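Local coordinates for putative type 11 methyltransferase (Sulfolobus solfataricus, PDB 3I9F), which is probably an S-adenosylmethionine-dependent methyltransferase and binds zinc ions in the crystal, at residues K41-L52 and S61-P72. Sequence-based numbering, arbitrary orientation.
Sequences KLYCIDINVIAL and SVITLSDPKEIP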
ATOM      1  N   LYS B  41     -10.905   3.450  -4.121  1.00 48.20           N
ATOM      2  CA  LYS B  41      -9.670   2.664  -3.985  1.00 47.04           C
ATOM      3  C   LYS B  41     -10.001   1.221  -3.690  1.00 44.90           C
ATOM      4  O   LYS B  41     -10.922   0.946  -2.956  1.00 43.79           O
ATOM      5  CB  LYS B  41      -8.827   3.129  -2.816  1.00 47.68           C
ATOM      6  CG  LYS B  41      -8.008   4.369  -3.034  1.00 51.20           C
ATOM      7  CD  LYS B  41      -7.093   4.623  -1.816  1.00 52.63           C
ATOM      8  CE  LYS B  41      -6.391   5.972  -1.934  1.00 53.61           C
ATOM      9  NZ  LYS B  41      -6.401   6.633  -0.603  1.00 54.98           N
ATOM     10  N   LEU B  42      -9.203   0.305  -4.218  1.00 43.32           N
ATOM     11  CA  LEU B  42      -9.377  -1.110  -3.955  1.00 42.30           C
ATOM     12  C   LEU B  42      -8.083  -1.678  -3.406  1.00 41.74           C
ATOM     13  O   LEU B  42      -7.034  -1.632  -4.082  1.00 41.04           O
ATOM     14  CB  LEU B  42      -9.783  -1.874  -5.215  1.00 41.49           C
ATOM     15  CG  LEU B  42     -10.034  -3.373  -5.066  1.00 40.85           C
ATOM     16  CD1 LEU B  42     -10.893  -3.732  -3.858  1.00 39.08           C
ATOM     17  CD2 LEU B  42     -10.708  -3.870  -6.338  1.00 41.17           C
ATOM     18  N   TYR B  43      -8.173  -2.204  -2.183  1.00 40.76           N
ATOM     19  CA  TYR B  43      -7.076  -2.925  -1.568  1.00 40.48           C
ATOM     20  C   TYR B  43      -7.380  -4.416  -1.620  1.00 41.13           C
ATOM     21  O   TYR B  43      -8.495  -4.834  -1.283  1.00 42.16           O
ATOM     22  CB  TYR B  43      -6.944  -2.546  -0.108  1.00 39.94           C
ATOM     23  CG  TYR B  43      -6.557  -1.136   0.207  1.00 38.94           C
ATOM     24  CD1 TYR B  43      -5.236  -0.744   0.174  1.00 38.13           C
ATOM     25  CD2 TYR B  43      -7.510  -0.193   0.611  1.00 38.24           C
ATOM     26  CE1 TYR B  43      -4.856   0.549   0.489  1.00 36.84           C
ATOM     27  CE2 TYR B  43      -7.135   1.089   0.954  1.00 37.09           C
ATOM     28  CZ  TYR B  43      -5.800   1.454   0.889  1.00 36.57           C
ATOM     29  OH  TYR B  43      -5.394   2.739   1.202  1.00 37.98           O
ATOM     30  N   CYS B  44      -6.400  -5.209  -2.019  1.00 41.33           N
ATOM     31  CA  CYS B  44      -6.446  -6.654  -1.916  1.00 42.49           C
ATOM     32  C   CYS B  44      -5.404  -7.156  -0.924  1.00 41.28           C
ATOM     33  O   CYS B  44      -4.206  -6.960  -1.127  1.00 40.45           O
ATOM     34  CB  CYS B  44      -6.130  -7.260  -3.259  1.00 42.92           C
ATOM     35  SG  CYS B  44      -7.445  -7.001  -4.432  1.00 52.24           S
ATOM     36  N   ILE B  45      -5.871  -7.817   0.123  1.00 40.46           N
ATOM     37  CA  ILE B  45      -5.005  -8.410   1.139  1.00 40.12           C
ATOM     38  C   ILE B  45      -4.966  -9.943   1.056  1.00 40.02           C
ATOM     39  O   ILE B  45      -5.988 -10.608   1.041  1.00 39.35           O
ATOM     40  CB  ILE B  45      -5.476  -8.041   2.564  1.00 40.04           C
ATOM     41  CG1 ILE B  45      -5.722  -6.532   2.643  1.00 39.21           C
ATOM     42  CG2 ILE B  45      -4.468  -8.556   3.586  1.00 38.21           C
ATOM     43  CD1 ILE B  45      -5.811  -5.954   3.997  1.00 39.35           C
ATOM     44  N   ASP B  46      -3.777 -10.502   1.008  1.00 40.36           N
ATOM     45  CA  ASP B  46      -3.634 -11.930   1.169  1.00 41.24           C
ATOM     46  C   ASP B  46      -2.219 -12.276   1.608  1.00 40.78           C
ATOM     47  O   ASP B  46      -1.236 -11.712   1.137  1.00 39.77           O
ATOM     48  CB  ASP B  46      -4.035 -12.705  -0.112  1.00 41.77           C
ATOM     49  CG  ASP B  46      -4.521 -14.156   0.187  1.00 45.55           C
ATOM     50  OD1 ASP B  46      -5.630 -14.526  -0.280  1.00 47.44           O
ATOM     51  OD2 ASP B  46      -3.809 -14.925   0.914  1.00 49.95           O
ATOM     52  N   ILE B  47      -2.150 -13.194   2.556  1.00 41.37           N
ATOM     53  CA  ILE B  47      -0.896 -13.755   3.008  1.00 41.65           C
ATOM     54  C   ILE B  47      -0.191 -14.522   1.877  1.00 42.42           C
ATOM     55  O   ILE B  47       1.009 -14.534   1.803  1.00 42.97           O
ATOM     56  CB  ILE B  47      -1.122 -14.680   4.205  1.00 41.51           C
ATOM     57  CG1 ILE B  47       0.228 -15.195   4.717  1.00 43.11           C
ATOM     58  CG2 ILE B  47      -2.042 -15.852   3.819  1.00 38.56           C
ATOM     59  CD1 ILE B  47       0.225 -15.559   6.161  1.00 46.01           C
ATOM     60  N   ASN B  48      -0.951 -15.133   0.985  1.00 44.00           N
ATOM     61  CA  ASN B  48      -0.396 -15.884  -0.158  1.00 44.84           C
ATOM     62  C   ASN B  48       0.239 -14.960  -1.196  1.00 45.26           C
ATOM     63  O   ASN B  48      -0.462 -14.291  -1.934  1.00 44.22           O
ATOM     64  CB  ASN B  48      -1.494 -16.745  -0.805  1.00 44.60           C
ATOM     65  CG  ASN B  48      -1.004 -17.523  -2.043  1.00 45.65           C
ATOM     66  OD1 ASN B  48       0.114 -17.314  -2.538  1.00 48.67           O
ATOM     67  ND2 ASN B  48      -1.826 -18.434  -2.523  1.00 41.70           N
ATOM     68  N   VAL B  49       1.572 -14.956  -1.246  1.00 47.20           N
ATOM     69  CA  VAL B  49       2.372 -14.021  -2.092  1.00 48.63           C
ATOM     70  C   VAL B  49       2.087 -14.212  -3.609  1.00 49.02           C
ATOM     71  O   VAL B  49       2.011 -13.254  -4.337  1.00 49.42           O
ATOM     72  CB  VAL B  49       3.929 -14.134  -1.769  1.00 48.84           C
ATOM     73  CG1 VAL B  49       4.781 -13.546  -2.872  1.00 49.84           C
ATOM     74  CG2 VAL B  49       4.276 -13.434  -0.447  1.00 49.61           C
ATOM     75  N   ILE B  50       1.909 -15.442  -4.067  1.00 49.56           N
ATOM     76  CA  ILE B  50       1.606 -15.702  -5.473  1.00 50.15           C
ATOM     77  C   ILE B  50       0.165 -15.301  -5.850  1.00 50.15           C
ATOM     78  O   ILE B  50      -0.085 -14.791  -6.959  1.00 50.51           O
ATOM     79  CB  ILE B  50       1.851 -17.200  -5.833  1.00 50.97           C
ATOM     80  CG1 ILE B  50       3.347 -17.535  -5.726  1.00 52.41           C
ATOM     81  CG2 ILE B  50       1.303 -17.543  -7.239  1.00 50.13           C
ATOM     82  CD1 ILE B  50       3.678 -19.006  -6.015  1.00 54.81           C
ATOM     83  N   ALA B  51      -0.789 -15.511  -4.953  1.00 49.28           N
ATOM     84  CA  ALA B  51      -2.156 -15.047  -5.237  1.00 48.97           C
ATOM     85  C   ALA B  51      -2.131 -13.564  -5.545  1.00 47.95           C
ATOM     86  O   ALA B  51      -2.769 -13.127  -6.494  1.00 48.41           O
ATOM     87  CB  ALA B  51      -3.121 -15.355  -4.105  1.00 48.29           C
ATOM     88  N   LEU B  52      -1.346 -12.803  -4.794  1.00 47.40           N
ATOM     89  CA  LEU B  52      -1.262 -11.365  -5.010  1.00 46.97           C
ATOM     90  C   LEU B  52      -0.633 -11.043  -6.358  1.00 47.36           C
ATOM     91  O   LEU B  52      -1.019 -10.084  -7.013  1.00 46.49           O
ATOM     92  CB  LEU B  52      -0.479 -10.675  -3.897  1.00 46.43           C
ATOM     93  CG  LEU B  52      -1.183 -10.575  -2.542  1.00 46.96           C
ATOM     94  CD1 LEU B  52      -0.390  -9.700  -1.512  1.00 42.10           C
ATOM     95  CD2 LEU B  52      -2.625 -10.082  -2.729  1.00 46.08           C
ATOM     96  N   SER B  61      -4.513  -1.004 -11.010  1.00 50.07           N
ATOM     97  CA  SER B  61      -4.960  -0.024 -10.032  1.00 48.11           C
ATOM     98  C   SER B  61      -5.093  -0.570  -8.565  1.00 46.30           C
ATOM     99  O   SER B  61      -5.169   0.204  -7.589  1.00 44.56           O
ATOM    100  CB  SER B  61      -6.308   0.517 -10.491  1.00 48.06           C
ATOM    101  OG  SER B  61      -7.229  -0.543 -10.678  1.00 47.71           O
ATOM    102  N   VAL B  62      -5.172  -1.895  -8.436  1.00 44.41           N
ATOM    103  CA  VAL B  62      -5.385  -2.551  -7.135  1.00 43.07           C
ATOM    104  C   VAL B  62      -4.154  -2.341  -6.235  1.00 41.30           C
ATOM    105  O   VAL B  62      -3.006  -2.394  -6.687  1.00 40.22           O
ATOM    106  CB  VAL B  62      -5.719  -4.056  -7.296  1.00 42.57           C
ATOM    107  CG1 VAL B  62      -5.700  -4.733  -5.964  1.00 42.71           C
ATOM    108  CG2 VAL B  62      -7.080  -4.214  -7.886  1.00 42.86           C
ATOM    109  N   ILE B  63      -4.394  -2.026  -4.976  1.00 39.65           N
ATOM    110  CA  ILE B  63      -3.274  -1.960  -4.047  1.00 38.47           C
ATOM    111  C   ILE B  63      -3.190  -3.312  -3.303  1.00 37.13           C
ATOM    112  O   ILE B  63      -4.044  -3.631  -2.527  1.00 36.55           O
ATOM    113  CB  ILE B  63      -3.415  -0.794  -3.088  1.00 38.15           C
ATOM    114  CG1 ILE B  63      -3.545   0.528  -3.865  1.00 36.33           C
ATOM    115  CG2 ILE B  63      -2.206  -0.773  -2.130  1.00 37.08           C
ATOM    116  CD1 ILE B  63      -3.865   1.806  -2.949  1.00 33.81           C
ATOM    117  N   THR B  64      -2.175  -4.099  -3.605  1.00 36.58           N
ATOM    118  CA  THR B  64      -1.980  -5.431  -3.008  1.00 36.40           C
ATOM    119  C   THR B  64      -1.142  -5.326  -1.733  1.00 35.69           C
ATOM    120  O   THR B  64      -0.118  -4.702  -1.746  1.00 37.05           O
ATOM    121  CB  THR B  64      -1.262  -6.418  -3.962  1.00 36.43           C
ATOM    122  OG1 THR B  64      -0.037  -5.846  -4.422  1.00 38.36           O
ATOM    123  CG2 THR B  64      -2.117  -6.769  -5.162  1.00 35.02           C
ATOM    124  N   LEU B  65      -1.601  -5.936  -0.641  1.00 34.40           N
ATOM    125  CA  LEU B  65      -0.915  -5.892   0.620  1.00 33.32           C
ATOM    126  C   LEU B  65      -0.861  -7.280   1.224  1.00 32.92           C
ATOM    127  O   LEU B  65      -1.829  -8.033   1.132  1.00 31.86           O
ATOM    128  CB  LEU B  65      -1.630  -4.960   1.584  1.00 32.54           C
ATOM    129  CG  LEU B  65      -1.762  -3.489   1.207  1.00 32.36           C
ATOM    130  CD1 LEU B  65      -2.642  -2.777   2.247  1.00 29.67           C
ATOM    131  CD2 LEU B  65      -0.389  -2.757   1.059  1.00 31.09           C
ATOM    132  N   SER B  66       0.250  -7.593   1.897  1.00 32.76           N
ATOM    133  CA  SER B  66       0.369  -8.850   2.654  1.00 33.30           C
ATOM    134  C   SER B  66      -0.477  -8.810   3.915  1.00 33.83           C
ATOM    135  O   SER B  66      -0.758  -9.830   4.488  1.00 34.49           O
ATOM    136  CB  SER B  66       1.826  -9.128   3.046  1.00 33.05           C
ATOM    137  OG  SER B  66       2.272  -8.242   4.062  1.00 34.84           O
ATOM    138  N   ASP B  67      -0.947  -7.627   4.289  1.00 34.14           N
ATOM    139  CA  ASP B  67      -1.477  -7.381   5.590  1.00 35.20           C
ATOM    140  C   ASP B  67      -2.075  -5.945   5.595  1.00 34.63           C
ATOM    141  O   ASP B  67      -1.662  -5.103   4.824  1.00 34.51           O
ATOM    142  CB  ASP B  67      -0.261  -7.456   6.520  1.00 36.02           C
ATOM    143  CG  ASP B  67      -0.587  -7.143   7.917  1.00 39.51           C
ATOM    144  OD1 ASP B  67      -1.034  -8.075   8.634  1.00 47.77           O
ATOM    145  OD2 ASP B  67      -0.429  -5.974   8.295  1.00 45.56           O
ATOM    146  N   PRO B  68      -3.005  -5.642   6.494  1.00 33.80           N
ATOM    147  CA  PRO B  68      -3.622  -4.334   6.455  1.00 33.71           C
ATOM    148  C   PRO B  68      -2.884  -3.193   7.176  1.00 33.78           C
ATOM    149  O   PRO B  68      -3.370  -2.069   7.203  1.00 34.08           O
ATOM    150  CB  PRO B  68      -4.976  -4.586   7.094  1.00 33.63           C
ATOM    151  CG  PRO B  68      -4.677  -5.605   8.110  1.00 35.08           C
ATOM    152  CD  PRO B  68      -3.704  -6.535   7.406  1.00 34.14           C
ATOM    153  N   LYS B  69      -1.699  -3.439   7.688  1.00 33.89           N
ATOM    154  CA  LYS B  69      -0.965  -2.418   8.412  1.00 34.27           C
ATOM    155  C   LYS B  69      -0.909  -1.025   7.714  1.00 34.60           C
ATOM    156  O   LYS B  69      -1.134  -0.012   8.346  1.00 33.79           O
ATOM    157  CB  LYS B  69       0.444  -2.938   8.704  1.00 34.03           C
ATOM    158  CG  LYS B  69       1.391  -1.990   9.395  1.00 34.48           C
ATOM    159  CD  LYS B  69       2.804  -2.651   9.422  1.00 38.26           C
ATOM    160  CE  LYS B  69       3.951  -1.695   9.793  1.00 38.68           C
ATOM    161  NZ  LYS B  69       3.629  -0.852  10.975  1.00 37.82           N
ATOM    162  N   GLU B  70      -0.590  -0.974   6.429  1.00 35.12           N
ATOM    163  CA  GLU B  70      -0.308   0.327   5.793  1.00 35.32           C
ATOM    164  C   GLU B  70      -1.564   1.071   5.330  1.00 35.21           C
ATOM    165  O   GLU B  70      -1.477   2.181   4.829  1.00 36.34           O
ATOM    166  CB  GLU B  70       0.677   0.149   4.657  1.00 34.99           C
ATOM    167  CG  GLU B  70       2.059  -0.393   5.090  1.00 36.32           C
ATOM    168  CD  GLU B  70       2.841   0.528   6.073  1.00 36.94           C
ATOM    169  OE1 GLU B  70       2.521   1.735   6.155  1.00 37.96           O
ATOM    170  OE2 GLU B  70       3.777   0.040   6.764  1.00 35.89           O
ATOM    171  N   ILE B  71      -2.728   0.448   5.517  1.00 34.69           N
ATOM    172  CA  ILE B  71      -3.986   1.073   5.250  1.00 33.60           C
ATOM    173  C   ILE B  71      -4.286   2.021   6.403  1.00 34.41           C
ATOM    174  O   ILE B  71      -4.221   1.625   7.578  1.00 34.28           O
ATOM    175  CB  ILE B  71      -5.147   0.095   5.153  1.00 33.13           C
ATOM    176  CG1 ILE B  71      -4.918  -0.959   4.059  1.00 31.56           C
ATOM    177  CG2 ILE B  71      -6.406   0.863   4.875  1.00 31.18           C
ATOM    178  CD1 ILE B  71      -6.059  -2.002   3.904  1.00 27.40           C
ATOM    179  N   PRO B  72      -4.592   3.281   6.067  1.00 35.18           N
ATOM    180  CA  PRO B  72      -4.725   4.307   7.087  1.00 35.75           C
ATOM    181  C   PRO B  72      -5.910   4.112   8.027  1.00 36.82           C
ATOM    182  O   PRO B  72      -6.915   3.480   7.666  1.00 37.40           O
ATOM    183  CB  PRO B  72      -4.863   5.604   6.285  1.00 35.63           C
ATOM    184  CG  PRO B  72      -4.846   5.200   4.798  1.00 35.89           C
ATOM    185  CD  PRO B  72      -4.393   3.823   4.700  1.00 34.97           C
TER
HETATM  186  O   HOH W   1      -7.101   1.324  -5.983  1.00 46.96           O
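The side chains of Ile71 and Tyr43 run antiparallel, and Ile71 lays CG1 over one face of the tyrosine ring, 3.9 Å from the centroid, a CH-pi contact in which aliphatic C-H groups can point at the pi cloud. With CG anti to its own carbonyl carbon (chi1 -65°), Tyr43 also leans alongside Ile63, whose CB lies 3.7 Å from Tyr43 CD1, while Leu65 CD1 approaches the ring obliquely. Replacing Tyr43 by alanine would remove the ring, and is likely to leave Ile71 CG1 without its aromatic face and open a gap beside Ile63 and Leu65. Nearby, the long Ile45 side chain reaches Pro68, an apolar ring with no polar side-chain group, the two roughly perpendicular; Ile45 CD1 lies 3.5 Å from Pro68 CB. Beneath this tightly packed face run two parallel strands, 42-45 and 63-65, joined by four backbone hydrogen bonds, from Ile63 N-Leu42 O to Asp46 N-Leu65 O. They belong to a beta-alpha-beta unit whose crossover is helix 49-58, and within this chain strand 63-65 is an outermost strand of the Rossmann-like sheet usual in this methyltransferase family. On the other face, small Cys44 and beta-branched Val62 and Thr64 fit beneath that helix; Leu52 reaches back from it, CD2 4.1 Å from Thr64 CB. Asp46 ends the strand, its carboxylate suited to accept from Asn48 N (an Asx turn) and Gly27 N. Looser are exposed Ile47 and Ser61, which add little; a water bridges Leu42 N and Ser61 O. Beyond strand 63-65, Ser66 OG hydrogen-bonds Glu70 OE2 of the second subunit, making this side a subunit interface.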